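PDB 2BK9: Cg9734-pa from Drosophila melanogaster, which binds heme with six-coordinate iron and, as a globin, probably carries oxygen. Local coordinates for residues 9-12 with 13-16; 38-42 with 43-47; 84-87 with 88-92. The protein carries 1 engineered substitution. All blocks are in the same frame, centred on the assembly; numbering follows the deposited sequence.

How the contacts relate
All three contacts are local, each made within a single continuous stretch, helical in contacts 1 and 3 and a 3-10 segment with beta turns in contact 2, and none touches another. All are partly buried, their aromatic residues inside and the salt bridge of contact 1 exposed. Contacts 1 and 3 lie on helices 3-17 and 81-96; contact 2 sits in the loop between helices 20-34 and 56-75, on the other side of the chain's centre from contact 1. Contacts 2 and 3 both touch the heme, through Phe42 and its neighbours and through Trp89 and Ile92. Chemistry follows place: a surface salt bridge in contact 1, aromatic stacking and a guanidinium grip in contact 2, regular helix bonds in contact 3.

Contact 1: residues 9-12 with 13-16; sequences IKKT and WEIP
Near its C-terminal end, the first globin helix, 3-17, carries a surface salt bridge between residues three apart, Lys11 and Glu14. Their side chains run alongside each other and point the same way. Lys11 bends at chi2 and chi3, which curls its ammonium over toward the carboxylate of Glu14, itself extended beyond CG. Lys11 NZ meets Glu14 OE2 at 2.8 Å on the syn side, 27° out of the carboxylate plane. A water donates both to Lys11 O (2.8 Å) and to Glu14 OE1 (3.1 Å). Glu14 also binds magnesium in a crystal structure of this protein. The backbone bonding changes in the same place. Trp13 N gives a regular helical bond to Ile9 O at 2.9 Å, but Glu14 N bonds instead to Lys11 O, three residues back, at 3.3 Å, from well above the carbonyl plane, and its bond to Lys10 O is only weak. The last turn is kinked where Ile15 N and Pro16 N lack the usual bond, to which the proline probably contributes; Pro16 CD packs 3.2 Å from Thr12 O. On the inner side Trp13 CG stands anti to the backbone N (chi1 178°), sending the indole between Phe69 and Ile73 of helix 56-75 and Leu117 of helix 103-120, with NE1 bonded to Asp70. A charged outer face and an aromatic inner face make this an amphipathic helix of the globin fold.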
loop_
_atom_site.group_PDB
_atom_site.type_symbol
_atom_site.label_atom_id
_atom_site.label_comp_id
_atom_site.label_asym_id
_atom_site.label_seq_id
_atom_site.Cartn_x
_atom_site.Cartn_y
_atom_site.Cartn_z
ATOM N N ILE A 9 -3.773 -11.125 10.376
ATOM C CA ILE A 9 -3.451 -9.811 9.781
ATOM C C ILE A 9 -3.327 -8.757 10.896
ATOM O O ILE A 9 -2.348 -8.022 10.957
ATOM C CB ILE A 9 -4.504 -9.419 8.757
ATOM C CG1 ILE A 9 -4.397 -10.226 7.437
ATOM C CG2 ILE A 9 -4.356 -7.942 8.372
ATOM C CD1 ILE A 9 -3.484 -9.822 6.347
ATOM N N LYS A 10 -4.297 -8.711 11.779
ATOM C CA LYS A 10 -4.252 -7.711 12.833
ATOM C C LYS A 10 -3.011 -7.821 13.690
ATOM O O LYS A 10 -2.342 -6.824 13.971
ATOM C CB LYS A 10 -5.522 -7.728 13.667
ATOM C CG LYS A 10 -6.717 -7.189 12.926
ATOM C CD LYS A 10 -7.923 -7.111 13.843
ATOM C CE LYS A 10 -9.090 -6.469 13.160
ATOM N NZ LYS A 10 -9.911 -5.832 14.225
ATOM N N LYS A 11 -2.716 -9.018 14.138
ATOM C CA LYS A 11 -1.612 -9.204 15.055
ATOM C C LYS A 11 -0.265 -8.958 14.354
ATOM O O LYS A 11 0.602 -8.324 14.925
ATOM C CB LYS A 11 -1.640 -10.578 15.668
ATOM C CG LYS A 11 -2.795 -10.883 16.613
ATOM C CD LYS A 11 -2.999 -9.861 17.733
ATOM C CE LYS A 11 -1.800 -9.768 18.656
ATOM N NZ LYS A 11 -2.002 -8.790 19.736
ATOM N N THR A 12 -0.077 -9.463 13.141
ATOM C CA THR A 12 1.200 -9.244 12.447
ATOM C C THR A 12 1.380 -7.798 12.020
ATOM O O THR A 12 2.519 -7.334 11.966
ATOM C CB THR A 12 1.369 -10.197 11.248
ATOM O OG1 THR A 12 0.278 -10.052 10.320
ATOM C CG2 THR A 12 1.479 -11.644 11.679
ATOM N N TRP A 13 0.302 -7.075 11.780
ATOM C CA TRP A 13 0.389 -5.668 11.431
ATOM C C TRP A 13 0.942 -4.812 12.570
ATOM O O TRP A 13 1.543 -3.795 12.303
ATOM C CB TRP A 13 -1.014 -5.176 11.057
ATOM C CG TRP A 13 -1.148 -3.746 10.721
ATOM C CD1 TRP A 13 -1.980 -2.873 11.326
ATOM C CD2 TRP A 13 -0.534 -3.022 9.655
ATOM N NE1 TRP A 13 -1.923 -1.652 10.699
ATOM C CE2 TRP A 13 -1.025 -1.699 9.691
ATOM C CE3 TRP A 13 0.411 -3.339 8.676
ATOM C CZ2 TRP A 13 -0.626 -0.747 8.757
ATOM C CZ3 TRP A 13 0.814 -2.371 7.796
ATOM C CH2 TRP A 13 0.282 -1.091 7.829
ATOM N N GLU A 14 0.753 -5.260 13.817
ATOM C CA GLU A 14 1.183 -4.466 14.947
ATOM C C GLU A 14 2.660 -4.103 14.832
ATOM O O GLU A 14 3.054 -3.043 15.310
ATOM C CB GLU A 14 0.944 -5.195 16.281
ATOM C CG GLU A 14 -0.521 -5.381 16.581
ATOM C CD GLU A 14 -0.777 -6.124 17.869
ATOM O OE1 GLU A 14 0.161 -6.412 18.630
ATOM O OE2 GLU A 14 -1.946 -6.432 18.147
ATOM N N ILE A 15 3.497 -4.994 14.312
ATOM C CA ILE A 15 4.937 -4.734 14.260
ATOM C C ILE A 15 5.255 -3.581 13.289
ATOM O O ILE A 15 5.772 -2.554 13.717
ATOM C CB ILE A 15 5.689 -6.021 13.986
ATOM C CG1 ILE A 15 5.570 -6.922 15.201
ATOM C CG2 ILE A 15 7.138 -5.746 13.648
ATOM C CD1 ILE A 15 6.066 -8.337 14.981
ATOM N N PRO A 16 4.956 -3.678 11.990
ATOM C CA PRO A 16 5.333 -2.577 11.078
ATOM C C PRO A 16 4.573 -1.298 11.392
ATOM O O PRO A 16 5.119 -0.209 11.184
ATOM C CB PRO A 16 5.017 -3.118 9.683
ATOM C CG PRO A 16 4.036 -4.233 9.922
ATOM C CD PRO A 16 4.466 -4.838 11.233
HETATM O O HOH W 1 1.719 -8.868 17.430
#

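Contact 2: residues 38-42 with 43-47; sequences NLEKF and PFRDV. With HEM (protoporphyrin IX containing Fe), chain B.
Phe42 and Phe44 lie side by side with their ring planes 18° apart, in the loop that joins helices 20-34 and 56-75 of the globin fold and borders the heme. The rings are slid so far that they barely overlap, with centroids 4.6 Å apart. What sits over the centre of the Phe44 face is Phe42 CB, in a CH-pi contact 3.5 Å from the centroid. Phe44 CZ in turn rests near the rim of one Phe42 face, and the heme methyl CMD lies over the centre of the opposite one. The Phe42 ring is thus sandwiched, its CZ 3.3 Å from heme CHD, and it also meets the axial ligand His61 edge-to-face. Phe44 CG takes the crowded position between backbone N and carbonyl carbon (chi1 54°), bringing its ring back under Phe42.

A type I turn from Phe42 to Arg45, closed by Arg45 N to Phe42 O at 3.0 Å, carries the arginine back over the preceding 3-10 segment. Phe42 O lies over the centre of one guanidinium face. Glu40 O lies at the guanidinium edge, nearly in its plane, and takes two bonds side-on, from Arg45 NE (2.9 Å) and Arg45 NH2 (3.0 Å), both from the same face of its carbonyl.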
loop_
_atom_site.group_PDB
_atom_site.type_symbol
_atom_site.label_atom_id
_atom_site.label_comp_id
_atom_site.label_asym_id
_atom_site.label_seq_id
_atom_site.Cartn_x
_atom_site.Cartn_y
_atom_site.Cartn_z
ATOM N N ASN A 38 8.631 6.030 -11.354
ATOM C CA ASN A 38 7.589 6.531 -10.494
ATOM C C ASN A 38 8.000 7.813 -9.743
ATOM O O ASN A 38 7.143 8.587 -9.376
ATOM C CB ASN A 38 7.175 5.467 -9.495
ATOM C CG ASN A 38 6.511 4.294 -10.171
ATOM O OD1 ASN A 38 5.388 4.413 -10.655
ATOM N ND2 ASN A 38 7.225 3.164 -10.247
ATOM N N LEU A 39 9.304 8.021 -9.532
ATOM C CA LEU A 39 9.755 9.249 -8.912
ATOM C C LEU A 39 9.264 10.472 -9.613
ATOM O O LEU A 39 9.012 11.498 -8.976
ATOM C CB LEU A 39 11.283 9.341 -8.984
ATOM C CG LEU A 39 11.988 8.486 -7.932
ATOM C CD1 LEU A 39 13.489 8.320 -8.290
ATOM C CD2 LEU A 39 11.862 9.083 -6.515
ATOM N N GLU A 40 9.171 10.405 -10.943
ATOM C CA GLU A 40 8.864 11.559 -11.737
ATOM C C GLU A 40 7.477 12.099 -11.460
ATOM O O GLU A 40 7.193 13.257 -11.809
ATOM C CB GLU A 40 9.007 11.222 -13.213
ATOM C CG GLU A 40 10.408 10.794 -13.643
ATOM C CD GLU A 40 11.604 11.623 -13.227
ATOM O OE1 GLU A 40 11.617 12.854 -13.367
ATOM O OE2 GLU A 40 12.620 11.060 -12.792
ATOM N N LYS A 41 6.595 11.314 -10.861
ATOM C CA LYS A 41 5.254 11.764 -10.550
ATOM C C LYS A 41 5.222 12.730 -9.365
ATOM O O LYS A 41 4.233 13.392 -9.157
ATOM C CB LYS A 41 4.367 10.567 -10.203
ATOM C CG LYS A 41 4.176 9.565 -11.294
ATOM C CD LYS A 41 3.376 10.035 -12.433
ATOM C CE LYS A 41 2.981 8.970 -13.415
ATOM N NZ LYS A 41 2.157 9.514 -14.525
ATOM N N PHE A 42 6.299 12.767 -8.577
ATOM C CA PHE A 42 6.320 13.499 -7.307
ATOM C C PHE A 42 7.194 14.743 -7.400
ATOM O O PHE A 42 8.178 14.778 -8.120
ATOM C CB PHE A 42 6.872 12.622 -6.199
ATOM C CG PHE A 42 5.966 11.530 -5.764
ATOM C CD1 PHE A 42 4.977 11.803 -4.825
ATOM C CD2 PHE A 42 6.084 10.239 -6.294
ATOM C CE1 PHE A 42 4.164 10.808 -4.351
ATOM C CE2 PHE A 42 5.222 9.234 -5.786
ATOM C CZ PHE A 42 4.308 9.552 -4.802
ATOM N N PRO A 43 6.948 15.727 -6.541
ATOM C CA PRO A 43 7.777 16.935 -6.541
ATOM C C PRO A 43 9.216 16.730 -6.115
ATOM O O PRO A 43 10.102 17.497 -6.458
ATOM C CB PRO A 43 7.048 17.853 -5.562
ATOM C CG PRO A 43 6.101 16.990 -4.801
ATOM C CD PRO A 43 5.778 15.848 -5.657
ATOM N N PHE A 44 9.447 15.640 -5.399
ATOM C CA PHE A 44 10.758 15.235 -4.957
ATOM C C PHE A 44 11.485 14.360 -5.968
ATOM O O PHE A 44 12.460 13.695 -5.618
ATOM C CB PHE A 44 10.698 14.579 -3.580
ATOM C CG PHE A 44 9.723 13.406 -3.451
ATOM C CD1 PHE A 44 10.041 12.166 -3.936
ATOM C CD2 PHE A 44 8.483 13.569 -2.849
ATOM C CE1 PHE A 44 9.163 11.129 -3.811
ATOM C CE2 PHE A 44 7.596 12.545 -2.726
ATOM C CZ PHE A 44 7.964 11.303 -3.184
ATOM N N ARG A 45 11.054 14.405 -7.233
ATOM C CA ARG A 45 11.645 13.596 -8.273
ATOM C C ARG A 45 13.144 13.641 -8.386
ATOM O O ARG A 45 13.728 12.636 -8.801
ATOM C CB ARG A 45 10.999 13.942 -9.630
ATOM C CG ARG A 45 11.092 15.397 -10.016
ATOM C CD ARG A 45 10.388 15.757 -11.290
ATOM N NE ARG A 45 8.943 15.526 -11.234
ATOM C CZ ARG A 45 8.036 16.376 -10.779
ATOM N NH1 ARG A 45 8.366 17.555 -10.248
ATOM N NH2 ARG A 45 6.767 16.019 -10.778
ATOM N N ASP A 46 13.757 14.779 -8.078
ATOM C CA ASP A 46 15.206 14.916 -8.209
ATOM C C ASP A 46 15.987 14.781 -6.909
ATOM O O ASP A 46 17.177 15.064 -6.892
ATOM C CB ASP A 46 15.551 16.259 -8.913
ATOM C CG ASP A 46 15.031 16.324 -10.329
ATOM O OD1 ASP A 46 14.949 15.285 -11.009
ATOM O OD2 ASP A 46 14.688 17.389 -10.830
ATOM N N VAL A 47 15.346 14.368 -5.835
ATOM C CA VAL A 47 16.039 14.145 -4.578
ATOM C C VAL A 47 16.822 12.855 -4.708
ATOM O O VAL A 47 16.258 11.828 -5.128
ATOM C CB VAL A 47 15.025 14.063 -3.460
ATOM C CG1 VAL A 47 15.711 13.659 -2.099
ATOM C CG2 VAL A 47 14.294 15.385 -3.306
HETATM C CHA HEM B . -0.963 11.178 -3.432
HETATM C CHB HEM B . -2.217 7.213 -1.017
HETATM C CHC HEM B . 0.041 4.620 -4.314
HETATM C CHD HEM B . 1.670 8.558 -6.454
HETATM C C1A HEM B . -1.549 10.315 -2.543
HETATM C C2A HEM B . -2.526 10.694 -1.521
HETATM C C3A HEM B . -2.908 9.589 -0.842
HETATM C C4A HEM B . -2.141 8.516 -1.408
HETATM C CMA HEM B . -3.903 9.395 0.318
HETATM C CAA HEM B . -3.017 12.132 -1.313
HETATM C CBA HEM B . -4.039 12.516 -2.382
HETATM C CGA HEM B . -4.358 13.973 -2.171
HETATM O O1A HEM B . -3.554 14.852 -2.601
HETATM O O2A HEM B . -5.415 14.259 -1.586
HETATM C C1B HEM B . -1.661 6.140 -1.674
HETATM C C2B HEM B . -1.916 4.769 -1.333
HETATM C C3B HEM B . -1.278 4.039 -2.268
HETATM C C4B HEM B . -0.682 4.931 -3.215
HETATM C CMB HEM B . -2.724 4.319 -0.149
HETATM C CAB HEM B . -1.270 2.569 -2.439
HETATM C CBB HEM B . -1.320 1.679 -1.465
HETATM C C1C HEM B . 0.678 5.436 -5.196
HETATM C C2C HEM B . 1.455 5.033 -6.363
HETATM C C3C HEM B . 1.966 6.127 -6.928
HETATM C C4C HEM B . 1.490 7.249 -6.161
HETATM C CMC HEM B . 1.609 3.585 -6.824
HETATM C CAC HEM B . 2.853 6.134 -8.144
HETATM C CBC HEM B . 3.775 7.019 -8.459
HETATM C C1D HEM B . 1.125 9.627 -5.823
HETATM C C2D HEM B . 1.260 10.960 -6.233
HETATM C C3D HEM B . 0.494 11.753 -5.335
HETATM C C4D HEM B . -0.098 10.810 -4.424
HETATM C CMD HEM B . 2.117 11.464 -7.381
HETATM C CAD HEM B . 0.341 13.250 -5.389
HETATM C CBD HEM B . 1.480 13.951 -4.718
HETATM C CGD HEM B . 1.384 15.443 -4.772
HETATM O O1D HEM B . 2.359 16.129 -4.383
HETATM O O2D HEM B . 0.324 15.969 -5.202
HETATM N NA HEM B . -1.359 8.976 -2.471
HETATM N NB HEM B . -0.892 6.232 -2.840
HETATM N NC HEM B . 0.713 6.803 -5.100
HETATM N ND HEM B . 0.288 9.547 -4.732
HETATM FE FE HEM B . -0.294 7.913 -3.761
HETATM O O HOH W 2 13.009 15.243 -12.878
HETATM O O HOH W 3 15.184 12.421 -11.855
#

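Contact 3: residues 84-87 with 88-92; sequences KLDE and IWTKI. With HEM (protoporphyrin IX containing Fe), chain B.
Asp86 O is gripped twice by Thr90, through N at 2.9 Å and OG1 at 2.8 Å, the two donors arriving from opposite faces of the carbonyl plane. The hydroxyl can do so because Thr90 OG1 lies beside its own backbone N, anti to the carbonyl carbon (chi1 -64°). Asp86 OD2 approaches that hydroxyl at 3.6 Å, while OD1 forms a salt bridge with Lys144. Among the polar contacts, too, Leu85 O meets the Trp89 indole at its edge, 3.3 Å from CD1, and Trp89 NE1 bonds to Ser72.

Two further backbone bonds are nearly straight: Ile88 N to Lys84 O at 170° and Trp89 N to Leu85 O at 166°. They continue the regular i to i+4 ladder of helix 81-96, the globin F helix, which leads to the axial ligand His96.

Apolar contacts gather round Trp89. Ile88 CG2 lies over one face, toward the rim, and Phe69 packs edge-to-face. The heme vinyl carbon CBB lies at the far edge, near the ring plane, 3.8 Å from Trp89 CH2. An alanine in place of Trp89 would probably open a gap beside the vinyl group and leave Ser72 without this donor. One turn on, Ile92 CD1 reaches heme CMA at 3.9 Å.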
loop_
_atom_site.group_PDB
_atom_site.type_symbol
_atom_site.label_atom_id
_atom_site.label_comp_id
_atom_site.label_asym_id
_atom_site.label_seq_id
_atom_site.Cartn_x
_atom_site.Cartn_y
_atom_site.Cartn_z
ATOM N N LYS A 84 -16.812 -0.637 3.685
ATOM C CA LYS A 84 -15.823 0.328 4.110
ATOM C C LYS A 84 -14.539 0.207 3.302
ATOM O O LYS A 84 -13.928 1.235 2.952
ATOM C CB LYS A 84 -15.548 0.169 5.592
ATOM C CG LYS A 84 -16.674 0.652 6.487
ATOM C CD LYS A 84 -16.466 0.293 7.955
ATOM C CE LYS A 84 -17.565 0.863 8.850
ATOM N NZ LYS A 84 -17.651 2.304 8.893
ATOM N N LEU A 85 -14.133 -1.011 2.953
ATOM C CA LEU A 85 -12.970 -1.184 2.072
ATOM C C LEU A 85 -13.219 -0.587 0.699
ATOM O O LEU A 85 -12.366 0.056 0.103
ATOM C CB LEU A 85 -12.570 -2.644 1.957
ATOM C CG LEU A 85 -12.029 -3.289 3.220
ATOM C CD1 LEU A 85 -11.889 -4.772 3.035
ATOM C CD2 LEU A 85 -10.695 -2.669 3.616
ATOM N N ASP A 86 -14.416 -0.825 0.162
ATOM C CA ASP A 86 -14.747 -0.287 -1.143
ATOM C C ASP A 86 -14.658 1.238 -1.095
ATOM O O ASP A 86 -14.143 1.874 -2.034
ATOM C CB ASP A 86 -16.114 -0.729 -1.608
ATOM C CG ASP A 86 -16.334 -0.351 -3.039
ATOM O OD1 ASP A 86 -15.855 -1.015 -3.940
ATOM O OD2 ASP A 86 -16.973 0.657 -3.332
ATOM N N GLU A 87 -15.168 1.847 -0.028
ATOM C CA GLU A 87 -15.099 3.284 0.108
ATOM C C GLU A 87 -13.658 3.760 0.155
ATOM O O GLU A 87 -13.293 4.694 -0.547
ATOM C CB GLU A 87 -15.870 3.706 1.355
ATOM C CG GLU A 87 -15.805 5.174 1.560
ATOM C CD GLU A 87 -16.446 5.663 2.848
ATOM O OE1 GLU A 87 -16.847 4.858 3.750
ATOM O OE2 GLU A 87 -16.531 6.900 3.005
ATOM N N ILE A 88 -12.868 3.195 1.048
ATOM C CA ILE A 88 -11.486 3.625 1.239
ATOM C C ILE A 88 -10.754 3.593 -0.100
ATOM O O ILE A 88 -10.076 4.543 -0.492
ATOM C CB ILE A 88 -10.804 2.751 2.290
ATOM C CG1 ILE A 88 -11.377 3.041 3.700
ATOM C CG2 ILE A 88 -9.313 2.916 2.249
ATOM C CD1 ILE A 88 -11.051 1.978 4.716
ATOM N N TRP A 89 -10.810 2.441 -0.743
ATOM C CA TRP A 89 -9.908 2.184 -1.879
ATOM C C TRP A 89 -10.419 2.780 -3.182
ATOM O O TRP A 89 -9.627 3.082 -4.055
ATOM C CB TRP A 89 -9.571 0.710 -1.950
ATOM C CG TRP A 89 -8.679 0.340 -0.814
ATOM C CD1 TRP A 89 -9.048 -0.193 0.405
ATOM C CD2 TRP A 89 -7.287 0.559 -0.738
ATOM N NE1 TRP A 89 -7.947 -0.308 1.209
ATOM C CE2 TRP A 89 -6.854 0.137 0.519
ATOM C CE3 TRP A 89 -6.351 1.053 -1.631
ATOM C CZ2 TRP A 89 -5.519 0.174 0.894
ATOM C CZ3 TRP A 89 -5.029 1.097 -1.250
ATOM C CH2 TRP A 89 -4.627 0.646 -0.007
ATOM N N THR A 90 -11.730 2.970 -3.307
ATOM C CA THR A 90 -12.230 3.724 -4.434
ATOM C C THR A 90 -11.734 5.148 -4.374
ATOM O O THR A 90 -11.299 5.736 -5.371
ATOM C CB THR A 90 -13.742 3.653 -4.515
ATOM O OG1 THR A 90 -14.146 2.297 -4.758
ATOM C CG2 THR A 90 -14.250 4.494 -5.674
ATOM N N LYS A 91 -11.724 5.711 -3.172
ATOM C CA LYS A 91 -11.247 7.075 -3.003
ATOM C C LYS A 91 -9.745 7.169 -3.304
ATOM O O LYS A 91 -9.310 8.074 -4.011
ATOM C CB LYS A 91 -11.577 7.616 -1.611
ATOM C CG LYS A 91 -11.030 9.013 -1.413
ATOM C CD LYS A 91 -11.531 9.654 -0.132
ATOM C CE LYS A 91 -11.027 11.060 -0.026
ATOM N NZ LYS A 91 -11.763 12.006 -0.922
ATOM N N ILE A 92 -8.968 6.210 -2.843
ATOM C CA ILE A 92 -7.548 6.201 -3.205
ATOM C C ILE A 92 -7.384 6.139 -4.721
ATOM O O ILE A 92 -6.602 6.885 -5.314
ATOM C CB ILE A 92 -6.843 5.014 -2.547
ATOM C CG1 ILE A 92 -6.832 5.151 -1.019
ATOM C CG2 ILE A 92 -5.435 4.864 -3.068
ATOM C CD1 ILE A 92 -6.208 6.396 -0.504
HETATM C CHA HEM B . -0.963 11.178 -3.432
HETATM C CHB HEM B . -2.217 7.213 -1.017
HETATM C CHC HEM B . 0.041 4.620 -4.314
HETATM C CHD HEM B . 1.670 8.558 -6.454
HETATM C C1A HEM B . -1.549 10.315 -2.543
HETATM C C2A HEM B . -2.526 10.694 -1.521
HETATM C C3A HEM B . -2.908 9.589 -0.842
HETATM C C4A HEM B . -2.141 8.516 -1.408
HETATM C CMA HEM B . -3.903 9.395 0.318
HETATM C CAA HEM B . -3.017 12.132 -1.313
HETATM C CBA HEM B . -4.039 12.516 -2.382
HETATM C CGA HEM B . -4.358 13.973 -2.171
HETATM O O1A HEM B . -3.554 14.852 -2.601
HETATM O O2A HEM B . -5.415 14.259 -1.586
HETATM C C1B HEM B . -1.661 6.140 -1.674
HETATM C C2B HEM B . -1.916 4.769 -1.333
HETATM C C3B HEM B . -1.278 4.039 -2.268
HETATM C C4B HEM B . -0.682 4.931 -3.215
HETATM C CMB HEM B . -2.724 4.319 -0.149
HETATM C CAB HEM B . -1.270 2.569 -2.439
HETATM C CBB HEM B . -1.320 1.679 -1.465
HETATM C C1C HEM B . 0.678 5.436 -5.196
HETATM C C2C HEM B . 1.455 5.033 -6.363
HETATM C C3C HEM B . 1.966 6.127 -6.928
HETATM C C4C HEM B . 1.490 7.249 -6.161
HETATM C CMC HEM B . 1.609 3.585 -6.824
HETATM C CAC HEM B . 2.853 6.134 -8.144
HETATM C CBC HEM B . 3.775 7.019 -8.459
HETATM C C1D HEM B . 1.125 9.627 -5.823
HETATM C C2D HEM B . 1.260 10.960 -6.233
HETATM C C3D HEM B . 0.494 11.753 -5.335
HETATM C C4D HEM B . -0.098 10.810 -4.424
HETATM C CMD HEM B . 2.117 11.464 -7.381
HETATM C CAD HEM B . 0.341 13.250 -5.389
HETATM C CBD HEM B . 1.480 13.951 -4.718
HETATM C CGD HEM B . 1.384 15.443 -4.772
HETATM O O1D HEM B . 2.359 16.129 -4.383
HETATM O O2D HEM B . 0.324 15.969 -5.202
HETATM N NA HEM B . -1.359 8.976 -2.471
HETATM N NB HEM B . -0.892 6.232 -2.840
HETATM N NC HEM B . 0.713 6.803 -5.100
HETATM N ND HEM B . 0.288 9.547 -4.732
HETATM FE FE HEM B . -0.294 7.913 -3.761
#